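Local atomic coordinates of putative neuraminyllactose-binding hemagglutinin homolog (Helicobacter pylori, PDB entry 3BGH), a protein that is probably an outer-membrane lipoprotein adhesin of the HpaA family that may bind neuraminyllactose-type glycans. Residues 123-128 and 156-161; 21-26 and 192-197; 47-52 and 105-110. All blocks are in the same frame, centred on the assembly; numbering follows the deposited sequence.

Contact 1: residues 123-128 and 156-161. With SO4 (sulfate ion), chain E.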
loop_
_atom_site.group_PDB
_atom_site.type_symbol
_atom_site.label_atom_id
_atom_site.label_comp_id
_atom_site.label_asym_id
_atom_site.label_seq_id
_atom_site.Cartn_x
_atom_site.Cartn_y
_atom_site.Cartn_z
ATOM N N LYS A 123 -3.773 3.511 22.845
ATOM C CA LYS A 123 -2.809 2.523 22.421
ATOM C C LYS A 123 -1.978 3.008 21.259
ATOM O O LYS A 123 -2.422 3.892 20.511
ATOM C CB LYS A 123 -3.466 1.168 22.138
ATOM C CG LYS A 123 -4.849 1.237 21.611
ATOM C CD LYS A 123 -5.579 -0.058 21.883
ATOM C CE LYS A 123 -7.058 0.074 21.481
ATOM N NZ LYS A 123 -7.896 -1.140 21.767
ATOM N N VAL A 124 -0.746 2.498 21.174
ATOM C CA VAL A 124 0.108 2.730 20.023
ATOM C C VAL A 124 0.107 1.421 19.252
ATOM O O VAL A 124 0.060 0.333 19.861
ATOM C CB VAL A 124 1.500 3.125 20.462
ATOM C CG1 VAL A 124 2.415 3.509 19.258
ATOM C CG2 VAL A 124 1.399 4.280 21.472
ATOM N N ILE A 125 0.092 1.507 17.919
ATOM C CA ILE A 125 -0.012 0.314 17.066
ATOM C C ILE A 125 0.952 0.405 15.899
ATOM O O ILE A 125 1.462 1.475 15.594
ATOM C CB ILE A 125 -1.421 0.143 16.455
ATOM C CG1 ILE A 125 -1.662 1.171 15.342
ATOM C CG2 ILE A 125 -2.523 0.203 17.502
ATOM C CD1 ILE A 125 -2.909 0.977 14.591
ATOM N N ASP A 126 1.214 -0.733 15.265
ATOM C CA ASP A 126 1.742 -0.773 13.925
ATOM C C ASP A 126 0.596 -1.202 12.997
ATOM O O ASP A 126 -0.330 -1.878 13.436
ATOM C CB ASP A 126 2.907 -1.758 13.839
ATOM C CG ASP A 126 4.182 -1.212 14.456
ATOM O OD1 ASP A 126 4.224 0.011 14.762
ATOM O OD2 ASP A 126 5.142 -2.012 14.652
ATOM N N MET A 127 0.653 -0.807 11.731
ATOM C CA MET A 127 -0.446 -1.047 10.806
ATOM C C MET A 127 0.077 -1.207 9.398
ATOM O O MET A 127 0.946 -0.448 8.970
ATOM C CB MET A 127 -1.461 0.120 10.845
ATOM C CG MET A 127 -2.777 -0.116 10.016
ATOM S SD MET A 127 -3.997 1.271 10.026
ATOM C CE MET A 127 -3.098 2.410 9.054
ATOM N N SER A 128 -0.485 -2.156 8.662
ATOM C CA SER A 128 -0.076 -2.383 7.303
ATOM C C SER A 128 -0.799 -1.538 6.252
ATOM O O SER A 128 -1.908 -1.009 6.460
ATOM C CB SER A 128 -0.360 -3.816 6.966
ATOM O OG SER A 128 -1.760 -3.905 6.801
ATOM N N LYS A 156 -3.685 -4.468 11.959
ATOM C CA LYS A 156 -3.061 -3.783 13.117
ATOM C C LYS A 156 -2.486 -4.696 14.214
ATOM O O LYS A 156 -3.030 -5.767 14.533
ATOM C CB LYS A 156 -4.028 -2.776 13.793
ATOM C CG LYS A 156 -5.040 -2.061 12.912
ATOM C CD LYS A 156 -5.861 -0.995 13.714
ATOM C CE LYS A 156 -7.057 -0.435 12.926
ATOM N NZ LYS A 156 -7.316 1.045 13.197
ATOM N N ALA A 157 -1.385 -4.245 14.810
ATOM C CA ALA A 157 -0.864 -4.858 16.007
ATOM C C ALA A 157 -0.591 -3.800 17.065
ATOM O O ALA A 157 0.085 -2.810 16.830
ATOM C CB ALA A 157 0.389 -5.628 15.691
ATOM N N VAL A 158 -1.109 -4.040 18.255
ATOM C CA VAL A 158 -0.870 -3.153 19.372
ATOM C C VAL A 158 0.535 -3.373 19.919
ATOM O O VAL A 158 0.924 -4.511 20.185
ATOM C CB VAL A 158 -1.884 -3.384 20.462
ATOM C CG1 VAL A 158 -1.598 -2.469 21.632
ATOM C CG2 VAL A 158 -3.257 -3.139 19.903
ATOM N N ILE A 159 1.290 -2.284 20.055
ATOM C CA ILE A 159 2.616 -2.345 20.632
ATOM C C ILE A 159 2.668 -1.768 22.050
ATOM O O ILE A 159 3.483 -2.193 22.868
ATOM C CB ILE A 159 3.686 -1.680 19.748
ATOM C CG1 ILE A 159 3.255 -0.292 19.294
ATOM C CG2 ILE A 159 3.978 -2.557 18.560
ATOM C CD1 ILE A 159 4.285 0.400 18.383
ATOM N N GLU A 160 1.775 -0.831 22.338
ATOM C CA GLU A 160 1.790 -0.125 23.594
ATOM C C GLU A 160 0.359 0.211 24.057
ATOM O O GLU A 160 -0.460 0.704 23.265
ATOM C CB GLU A 160 2.628 1.136 23.398
ATOM C CG GLU A 160 3.026 1.880 24.644
ATOM C CD GLU A 160 4.045 2.972 24.325
ATOM O OE1 GLU A 160 4.983 2.678 23.552
ATOM O OE2 GLU A 160 3.911 4.118 24.828
ATOM N N ARG A 161 0.055 -0.092 25.319
ATOM C CA ARG A 161 -1.178 0.385 25.978
ATOM C C ARG A 161 -0.842 1.344 27.115
ATOM O O ARG A 161 0.160 1.167 27.791
ATOM C CB ARG A 161 -1.990 -0.779 26.531
ATOM C CG ARG A 161 -2.022 -1.942 25.581
ATOM C CD ARG A 161 -2.827 -3.057 26.093
ATOM N NE ARG A 161 -3.479 -3.756 24.993
ATOM C CZ ARG A 161 -4.678 -3.434 24.510
ATOM N NH1 ARG A 161 -5.361 -2.412 25.029
ATOM N NH2 ARG A 161 -5.197 -4.135 23.510
HETATM S S SO4 E . -8.845 -3.557 23.462
HETATM O O1 SO4 E . -9.694 -4.748 23.485
HETATM O O2 SO4 E . -9.606 -2.388 23.016
HETATM O O3 SO4 E . -8.347 -3.315 24.808
HETATM O O4 SO4 E . -7.704 -3.794 22.588
#

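Contact 2: residues 21-26 and 192-197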
loop_
_atom_site.group_PDB
_atom_site.type_symbol
_atom_site.label_atom_id
_atom_site.label_comp_id
_atom_site.label_asym_id
_atom_site.label_seq_id
_atom_site.Cartn_x
_atom_site.Cartn_y
_atom_site.Cartn_z
ATOM N N LEU A 21 6.739 -16.791 12.819
ATOM C CA LEU A 21 6.175 -16.624 11.496
ATOM C C LEU A 21 5.259 -17.807 11.230
ATOM O O LEU A 21 5.534 -18.911 11.679
ATOM C CB LEU A 21 7.263 -16.564 10.448
ATOM C CG LEU A 21 7.990 -15.245 10.239
ATOM C CD1 LEU A 21 9.030 -15.423 9.120
ATOM C CD2 LEU A 21 7.012 -14.149 9.897
ATOM N N HIS A 22 4.154 -17.594 10.530
ATOM C CA HIS A 22 3.301 -18.718 10.202
ATOM C C HIS A 22 2.665 -18.613 8.838
ATOM O O HIS A 22 1.454 -18.440 8.721
ATOM C CB HIS A 22 2.254 -18.976 11.280
ATOM C CG HIS A 22 1.675 -20.352 11.217
ATOM N ND1 HIS A 22 0.331 -20.586 11.007
ATOM C CD2 HIS A 22 2.267 -21.572 11.290
ATOM C CE1 HIS A 22 0.115 -21.892 10.981
ATOM N NE2 HIS A 22 1.273 -22.511 11.153
ATOM N N PHE A 23 3.496 -18.752 7.802
ATOM C CA PHE A 23 3.018 -18.655 6.436
ATOM C C PHE A 23 2.507 -20.032 5.962
ATOM O O PHE A 23 3.075 -20.656 5.082
ATOM C CB PHE A 23 4.091 -17.993 5.542
ATOM C CG PHE A 23 4.535 -16.601 6.036
ATOM C CD1 PHE A 23 3.821 -15.914 7.031
ATOM C CD2 PHE A 23 5.658 -15.974 5.493
ATOM C CE1 PHE A 23 4.224 -14.644 7.474
ATOM C CE2 PHE A 23 6.060 -14.686 5.922
ATOM C CZ PHE A 23 5.343 -14.031 6.901
ATOM N N HIS A 24 1.415 -20.494 6.580
ATOM C CA HIS A 24 0.766 -21.788 6.238
ATOM C C HIS A 24 -0.745 -21.720 6.525
ATOM O O HIS A 24 -1.177 -21.333 7.616
ATOM C CB HIS A 24 1.448 -22.984 6.971
ATOM C CG HIS A 24 0.890 -24.346 6.625
ATOM N ND1 HIS A 24 0.019 -25.034 7.456
ATOM C CD2 HIS A 24 1.102 -25.156 5.558
ATOM C CE1 HIS A 24 -0.290 -26.197 6.908
ATOM N NE2 HIS A 24 0.353 -26.297 5.754
ATOM N N TYR A 25 -1.550 -22.049 5.520
ATOM C CA TYR A 25 -2.995 -22.049 5.686
ATOM C C TYR A 25 -3.392 -23.496 5.403
ATOM O O TYR A 25 -2.972 -24.037 4.380
ATOM C CB TYR A 25 -3.633 -21.045 4.704
ATOM C CG TYR A 25 -5.139 -21.156 4.530
ATOM C CD1 TYR A 25 -6.006 -20.715 5.531
ATOM C CD2 TYR A 25 -5.698 -21.695 3.354
ATOM C CE1 TYR A 25 -7.397 -20.813 5.395
ATOM C CE2 TYR A 25 -7.110 -21.797 3.197
ATOM C CZ TYR A 25 -7.950 -21.347 4.231
ATOM O OH TYR A 25 -9.328 -21.405 4.135
ATOM N N PRO A 26 -4.142 -24.147 6.322
ATOM C CA PRO A 26 -4.444 -25.567 6.061
ATOM C C PRO A 26 -5.394 -25.776 4.874
ATOM O O PRO A 26 -6.566 -25.408 4.949
ATOM C CB PRO A 26 -5.080 -26.040 7.375
ATOM C CG PRO A 26 -5.642 -24.786 8.010
ATOM C CD PRO A 26 -4.719 -23.673 7.600
ATOM N N LYS A 192 3.123 -10.697 13.441
ATOM C CA LYS A 192 1.655 -10.832 13.593
ATOM C C LYS A 192 0.888 -10.286 12.415
ATOM O O LYS A 192 -0.028 -10.932 11.918
ATOM C CB LYS A 192 1.162 -10.128 14.859
ATOM C CG LYS A 192 1.472 -10.866 16.175
ATOM C CD LYS A 192 0.663 -10.317 17.321
ATOM C CE LYS A 192 1.457 -9.285 18.116
ATOM N NZ LYS A 192 0.551 -8.494 19.027
ATOM N N ILE A 193 1.278 -9.103 11.958
ATOM C CA ILE A 193 0.627 -8.455 10.843
ATOM C C ILE A 193 0.783 -9.270 9.571
ATOM O O ILE A 193 -0.206 -9.494 8.854
ATOM C CB ILE A 193 1.140 -6.992 10.677
ATOM C CG1 ILE A 193 0.520 -6.118 11.786
ATOM C CG2 ILE A 193 0.859 -6.462 9.267
ATOM C CD1 ILE A 193 1.179 -4.757 12.003
ATOM N N MET A 194 2.016 -9.727 9.318
ATOM C CA MET A 194 2.332 -10.558 8.159
ATOM C C MET A 194 1.582 -11.900 8.189
ATOM O O MET A 194 1.109 -12.343 7.154
ATOM C CB MET A 194 3.853 -10.827 8.007
ATOM C CG MET A 194 4.780 -9.633 8.105
ATOM S SD MET A 194 5.876 -9.579 6.697
ATOM C CE MET A 194 4.643 -8.940 5.579
ATOM N N ASN A 195 1.516 -12.560 9.347
ATOM C CA ASN A 195 0.724 -13.783 9.451
ATOM C C ASN A 195 -0.716 -13.535 9.089
ATOM O O ASN A 195 -1.305 -14.352 8.407
ATOM C CB ASN A 195 0.776 -14.430 10.846
ATOM C CG ASN A 195 2.133 -15.045 11.154
ATOM O OD1 ASN A 195 2.925 -15.305 10.250
ATOM N ND2 ASN A 195 2.418 -15.246 12.426
ATOM N N GLN A 196 -1.289 -12.430 9.572
ATOM C CA GLN A 196 -2.673 -12.111 9.271
ATOM C C GLN A 196 -2.803 -11.794 7.800
ATOM O O GLN A 196 -3.791 -12.136 7.202
ATOM C CB GLN A 196 -3.173 -10.912 10.062
ATOM C CG GLN A 196 -3.586 -11.152 11.485
ATOM C CD GLN A 196 -4.147 -9.865 12.129
ATOM O OE1 GLN A 196 -3.554 -9.312 13.067
ATOM N NE2 GLN A 196 -5.277 -9.377 11.601
ATOM N N ALA A 197 -1.798 -11.157 7.202
ATOM C CA ALA A 197 -1.878 -10.891 5.771
ATOM C C ALA A 197 -1.752 -12.175 4.951
ATOM O O ALA A 197 -2.406 -12.326 3.904
ATOM C CB ALA A 197 -0.830 -9.848 5.328
#

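Contact 3: residues 47-52 and 105-110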
loop_
_atom_site.group_PDB
_atom_site.type_symbol
_atom_site.label_atom_id
_atom_site.label_comp_id
_atom_site.label_asym_id
_atom_site.label_seq_id
_atom_site.Cartn_x
_atom_site.Cartn_y
_atom_site.Cartn_z
ATOM N N GLU A 47 6.768 -6.866 -3.167
ATOM C CA GLU A 47 7.669 -5.868 -2.603
ATOM C C GLU A 47 7.323 -5.584 -1.136
ATOM O O GLU A 47 6.216 -5.862 -0.693
ATOM C CB GLU A 47 7.574 -4.579 -3.413
ATOM C CG GLU A 47 7.960 -4.740 -4.873
ATOM C CD GLU A 47 8.078 -3.410 -5.586
ATOM O OE1 GLU A 47 8.879 -2.556 -5.104
ATOM O OE2 GLU A 47 7.375 -3.209 -6.622
ATOM N N ILE A 48 8.271 -5.049 -0.377
ATOM C CA ILE A 48 8.082 -4.830 1.061
ATOM C C ILE A 48 8.690 -3.481 1.346
ATOM O O ILE A 48 9.457 -3.002 0.525
ATOM C CB ILE A 48 8.775 -5.891 1.934
ATOM C CG1 ILE A 48 10.213 -6.146 1.444
ATOM C CG2 ILE A 48 7.978 -7.201 1.970
ATOM C CD1 ILE A 48 11.092 -6.604 2.500
ATOM N N ASN A 49 8.331 -2.844 2.461
ATOM C CA ASN A 49 8.990 -1.596 2.847
ATOM C C ASN A 49 10.130 -1.865 3.852
ATOM O O ASN A 49 10.352 -3.007 4.244
ATOM C CB ASN A 49 7.973 -0.582 3.392
ATOM C CG ASN A 49 7.522 -0.901 4.806
ATOM O OD1 ASN A 49 7.224 -2.037 5.127
ATOM N ND2 ASN A 49 7.444 0.109 5.641
ATOM N N LYS A 50 10.842 -0.817 4.272
ATOM C CA LYS A 50 12.160 -0.963 4.944
ATOM C C LYS A 50 12.146 -1.655 6.321
ATOM O O LYS A 50 13.149 -2.177 6.807
ATOM C CB LYS A 50 12.831 0.411 5.043
ATOM C CG LYS A 50 12.338 1.336 6.145
ATOM C CD LYS A 50 13.127 2.640 6.091
ATOM C CE LYS A 50 12.638 3.655 7.142
ATOM N NZ LYS A 50 13.284 5.048 6.994
ATOM N N VAL A 51 10.973 -1.669 6.923
ATOM C CA VAL A 51 10.738 -2.173 8.268
ATOM C C VAL A 51 10.721 -3.715 8.315
ATOM O O VAL A 51 10.989 -4.316 9.370
ATOM C CB VAL A 51 9.444 -1.490 8.747
ATOM C CG1 VAL A 51 8.438 -2.444 9.355
ATOM C CG2 VAL A 51 9.791 -0.282 9.639
ATOM N N ILE A 52 10.450 -4.333 7.161
ATOM C CA ILE A 52 10.278 -5.794 7.010
ATOM C C ILE A 52 11.574 -6.520 6.507
ATOM O O ILE A 52 12.097 -6.178 5.467
ATOM C CB ILE A 52 9.088 -6.126 6.039
ATOM C CG1 ILE A 52 7.777 -5.556 6.571
ATOM C CG2 ILE A 52 8.956 -7.633 5.813
ATOM C CD1 ILE A 52 6.577 -5.575 5.571
ATOM N N ASN A 105 2.519 -5.572 -3.005
ATOM C CA ASN A 105 3.390 -5.091 -1.951
ATOM C C ASN A 105 2.685 -5.086 -0.661
ATOM O O ASN A 105 1.442 -5.015 -0.601
ATOM C CB ASN A 105 3.893 -3.640 -2.232
ATOM C CG ASN A 105 2.855 -2.600 -1.890
ATOM O OD1 ASN A 105 1.921 -2.360 -2.674
ATOM N ND2 ASN A 105 2.976 -2.004 -0.705
ATOM N N VAL A 106 3.484 -5.150 0.390
ATOM C CA VAL A 106 2.988 -4.987 1.739
ATOM C C VAL A 106 3.975 -4.121 2.497
ATOM O O VAL A 106 5.186 -4.285 2.374
ATOM C CB VAL A 106 2.660 -6.340 2.451
ATOM C CG1 VAL A 106 3.872 -7.201 2.582
ATOM C CG2 VAL A 106 2.071 -6.087 3.840
ATOM N N ALA A 107 3.456 -3.151 3.235
ATOM C CA ALA A 107 4.286 -2.244 3.988
ATOM C C ALA A 107 3.730 -2.156 5.383
ATOM O O ALA A 107 2.529 -2.283 5.589
ATOM C CB ALA A 107 4.310 -0.894 3.329
ATOM N N ILE A 108 4.619 -1.973 6.347
ATOM C CA ILE A 108 4.204 -1.774 7.716
ATOM C C ILE A 108 4.595 -0.346 8.193
ATOM O O ILE A 108 5.726 0.120 8.026
ATOM C CB ILE A 108 4.690 -2.940 8.604
ATOM C CG1 ILE A 108 3.856 -4.165 8.234
ATOM C CG2 ILE A 108 4.518 -2.629 10.096
ATOM C CD1 ILE A 108 4.356 -5.454 8.685
ATOM N N LEU A 109 3.593 0.367 8.694
ATOM C CA LEU A 109 3.781 1.673 9.306
ATOM C C LEU A 109 3.834 1.489 10.807
ATOM O O LEU A 109 3.094 0.706 11.383
ATOM C CB LEU A 109 2.634 2.590 8.945
ATOM C CG LEU A 109 2.628 3.201 7.545
ATOM C CD1 LEU A 109 2.463 2.167 6.432
ATOM C CD2 LEU A 109 1.511 4.185 7.498
ATOM N N GLU A 110 4.737 2.223 11.430
ATOM C CA GLU A 110 5.024 2.060 12.845
ATOM C C GLU A 110 4.551 3.275 13.603
ATOM O O GLU A 110 4.514 4.375 13.046
ATOM C CB GLU A 110 6.530 1.820 13.067
ATOM C CG GLU A 110 6.961 0.444 12.548
ATOM C CD GLU A 110 8.429 0.135 12.748
ATOM O OE1 GLU A 110 9.218 1.060 13.026
ATOM O OE2 GLU A 110 8.797 -1.058 12.618
#

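Contact 1: residues 123-128 and 156-161
V124 lays its CG1 branch, anti to the backbone N, against the tip of I159, CG1 to CD1 3.7 Å, while its CG2 runs beside the CB of E160. Both partners face V124 because the antiparallel strands carry a classic beta bulge: V124 O accepts from I159 N at 2.9 Å and from E160 N at 3.2 Å, each donor lying above the carbonyl plane. V124 N closes the pair on a lone pair of E160 O. Beyond the bulge D126 and A157 exchange two nearly in-plane backbone bonds, and I125 crosses obliquely over V158, its CD1 resting on the K156 chain (CD1 to CD 3.7 Å). At the far end K123 and R161 run side by side. Their like charges, 4.3 Å from K123 NZ to R161 NH1, are bridged by a sulfate, probably from the crystallisation liquor: K123 NZ and R161 NH2 both reach its O4, the latter at 2.7 Å and at the guanidinium edge. E183 also pairs with R161 NE, and E114 with K156 NZ. The two segments belong to the hairpin of strands 123-137 and 144-161; strand 98-114 flanks 123-128, and helix 186-208 packs over D126, A157 and I159.

Contact 2: residues 21-26 and 192-197
Residues 21-26 run as irregular chain past a short length of helix 186-208, coming closest where the CA atoms of H22 and N195 lie 5.6 Å apart, and the chain kinks at F23 in an inverse gamma turn, with a weak bond from H24 N to H22 O. N195 carries the polar part of the contact. Its CG lies anti to the carbonyl carbon, beside the backbone N (chi1 -70°), which brings the amide up to the passing chain. There N195 OD1 accepts from the backbone N of H22 at 2.6 Å. The N-H points fairly well at the oxygen, 152° at the hydrogen, but the donor stands above the carbonyl plane, not on a lone pair. The other end of the amide is used as well: ND2 donates to the carbonyl O of E20, so the Asn side chain grips the backbone on both sides of L21. F23 supplies the apolar part. With its CG beside the backbone N, its ring swings toward the helix, crossing the N195 amide almost at a right angle, the two planes 84° apart. One ring corner, CE1, lies 3.1 Å from N195 OD1, and the next, CZ, sits 3.7 Å from CB of M194. The M194 chain then bends away from this ring, at chi2 and again at chi3. L21 adds a looser touch, its CD2 4.3 Å from N195 OD1. The N-terminal arm is thus laid over two helices: F23 meets F60 of helix 54-73 edge-to-face and Y198 of helix 186-208 with nearly parallel rings, while on the latter helix I193 and A197 pack against strand 144-161.

Contact 3: residues 47-52 and 105-110
N49 holds its CG in the crowded position between its backbone N and carbonyl carbon (chi1 76°), which turns the amide toward segment 105-110 of strand 98-114, where, as strand 38-48 gives way to a turn, the side chain pairs with the backbone N and O of I108 as a neighbouring strand would. OD1 accepts from I108 N at 2.9 Å, and ND2 donates to I108 O, also at 2.9 Å, so both polar backbone atoms of I108 are held by one side chain. Both bonds approach from above the acceptor's carbonyl plane. ND2 also reaches E47 OE2 of the second subunit. Just before, the strands pair in parallel: V106 N bonds E47 O at 3.0 Å, in the carbonyl plane, whereas N49 N to V106 O is long and weak. The chain then folds back in a type I turn from N49 to I52, closed by I52 N on N49 O. The turn brings I52 across I108 at about a right angle, CD1 to CD1 3.8 Å, and lays V51 CG1 against I108 CB. V51 CG2 meets the E110 carboxylate tip to tip, 3.2 Å from OE2. The segments lie at the dimer contact, where E47 OE1 accepts from K50 N of the second subunit and N105 OD1 bonds S129 OG of that subunit. Strand 98-114 sits between 38-48 and 123-137, and helix 186-208 rests on I52, V106 and V51 through M194 and I190.

How the contacts relate
From the N terminus, residues 21-26 come first and meet 192-197 late in the chain, so contact 2 closes the widest loop, and both others nest inside it. Contact 3 opens next and closes across helices 54-73 and 90-95 and strand 78-82. Contact 1 follows in series, shutting the hairpin of strands 123-137 and 144-161. Contacts 1 and 3 share one sheet: M127 O and L109 N, 2.8 Å apart, probably join neighbouring strands by a hydrogen bond. The helix of contact 2 packs on both, I193 on D126 and S128 and also on I108, tying the N-terminal arm to the sheet.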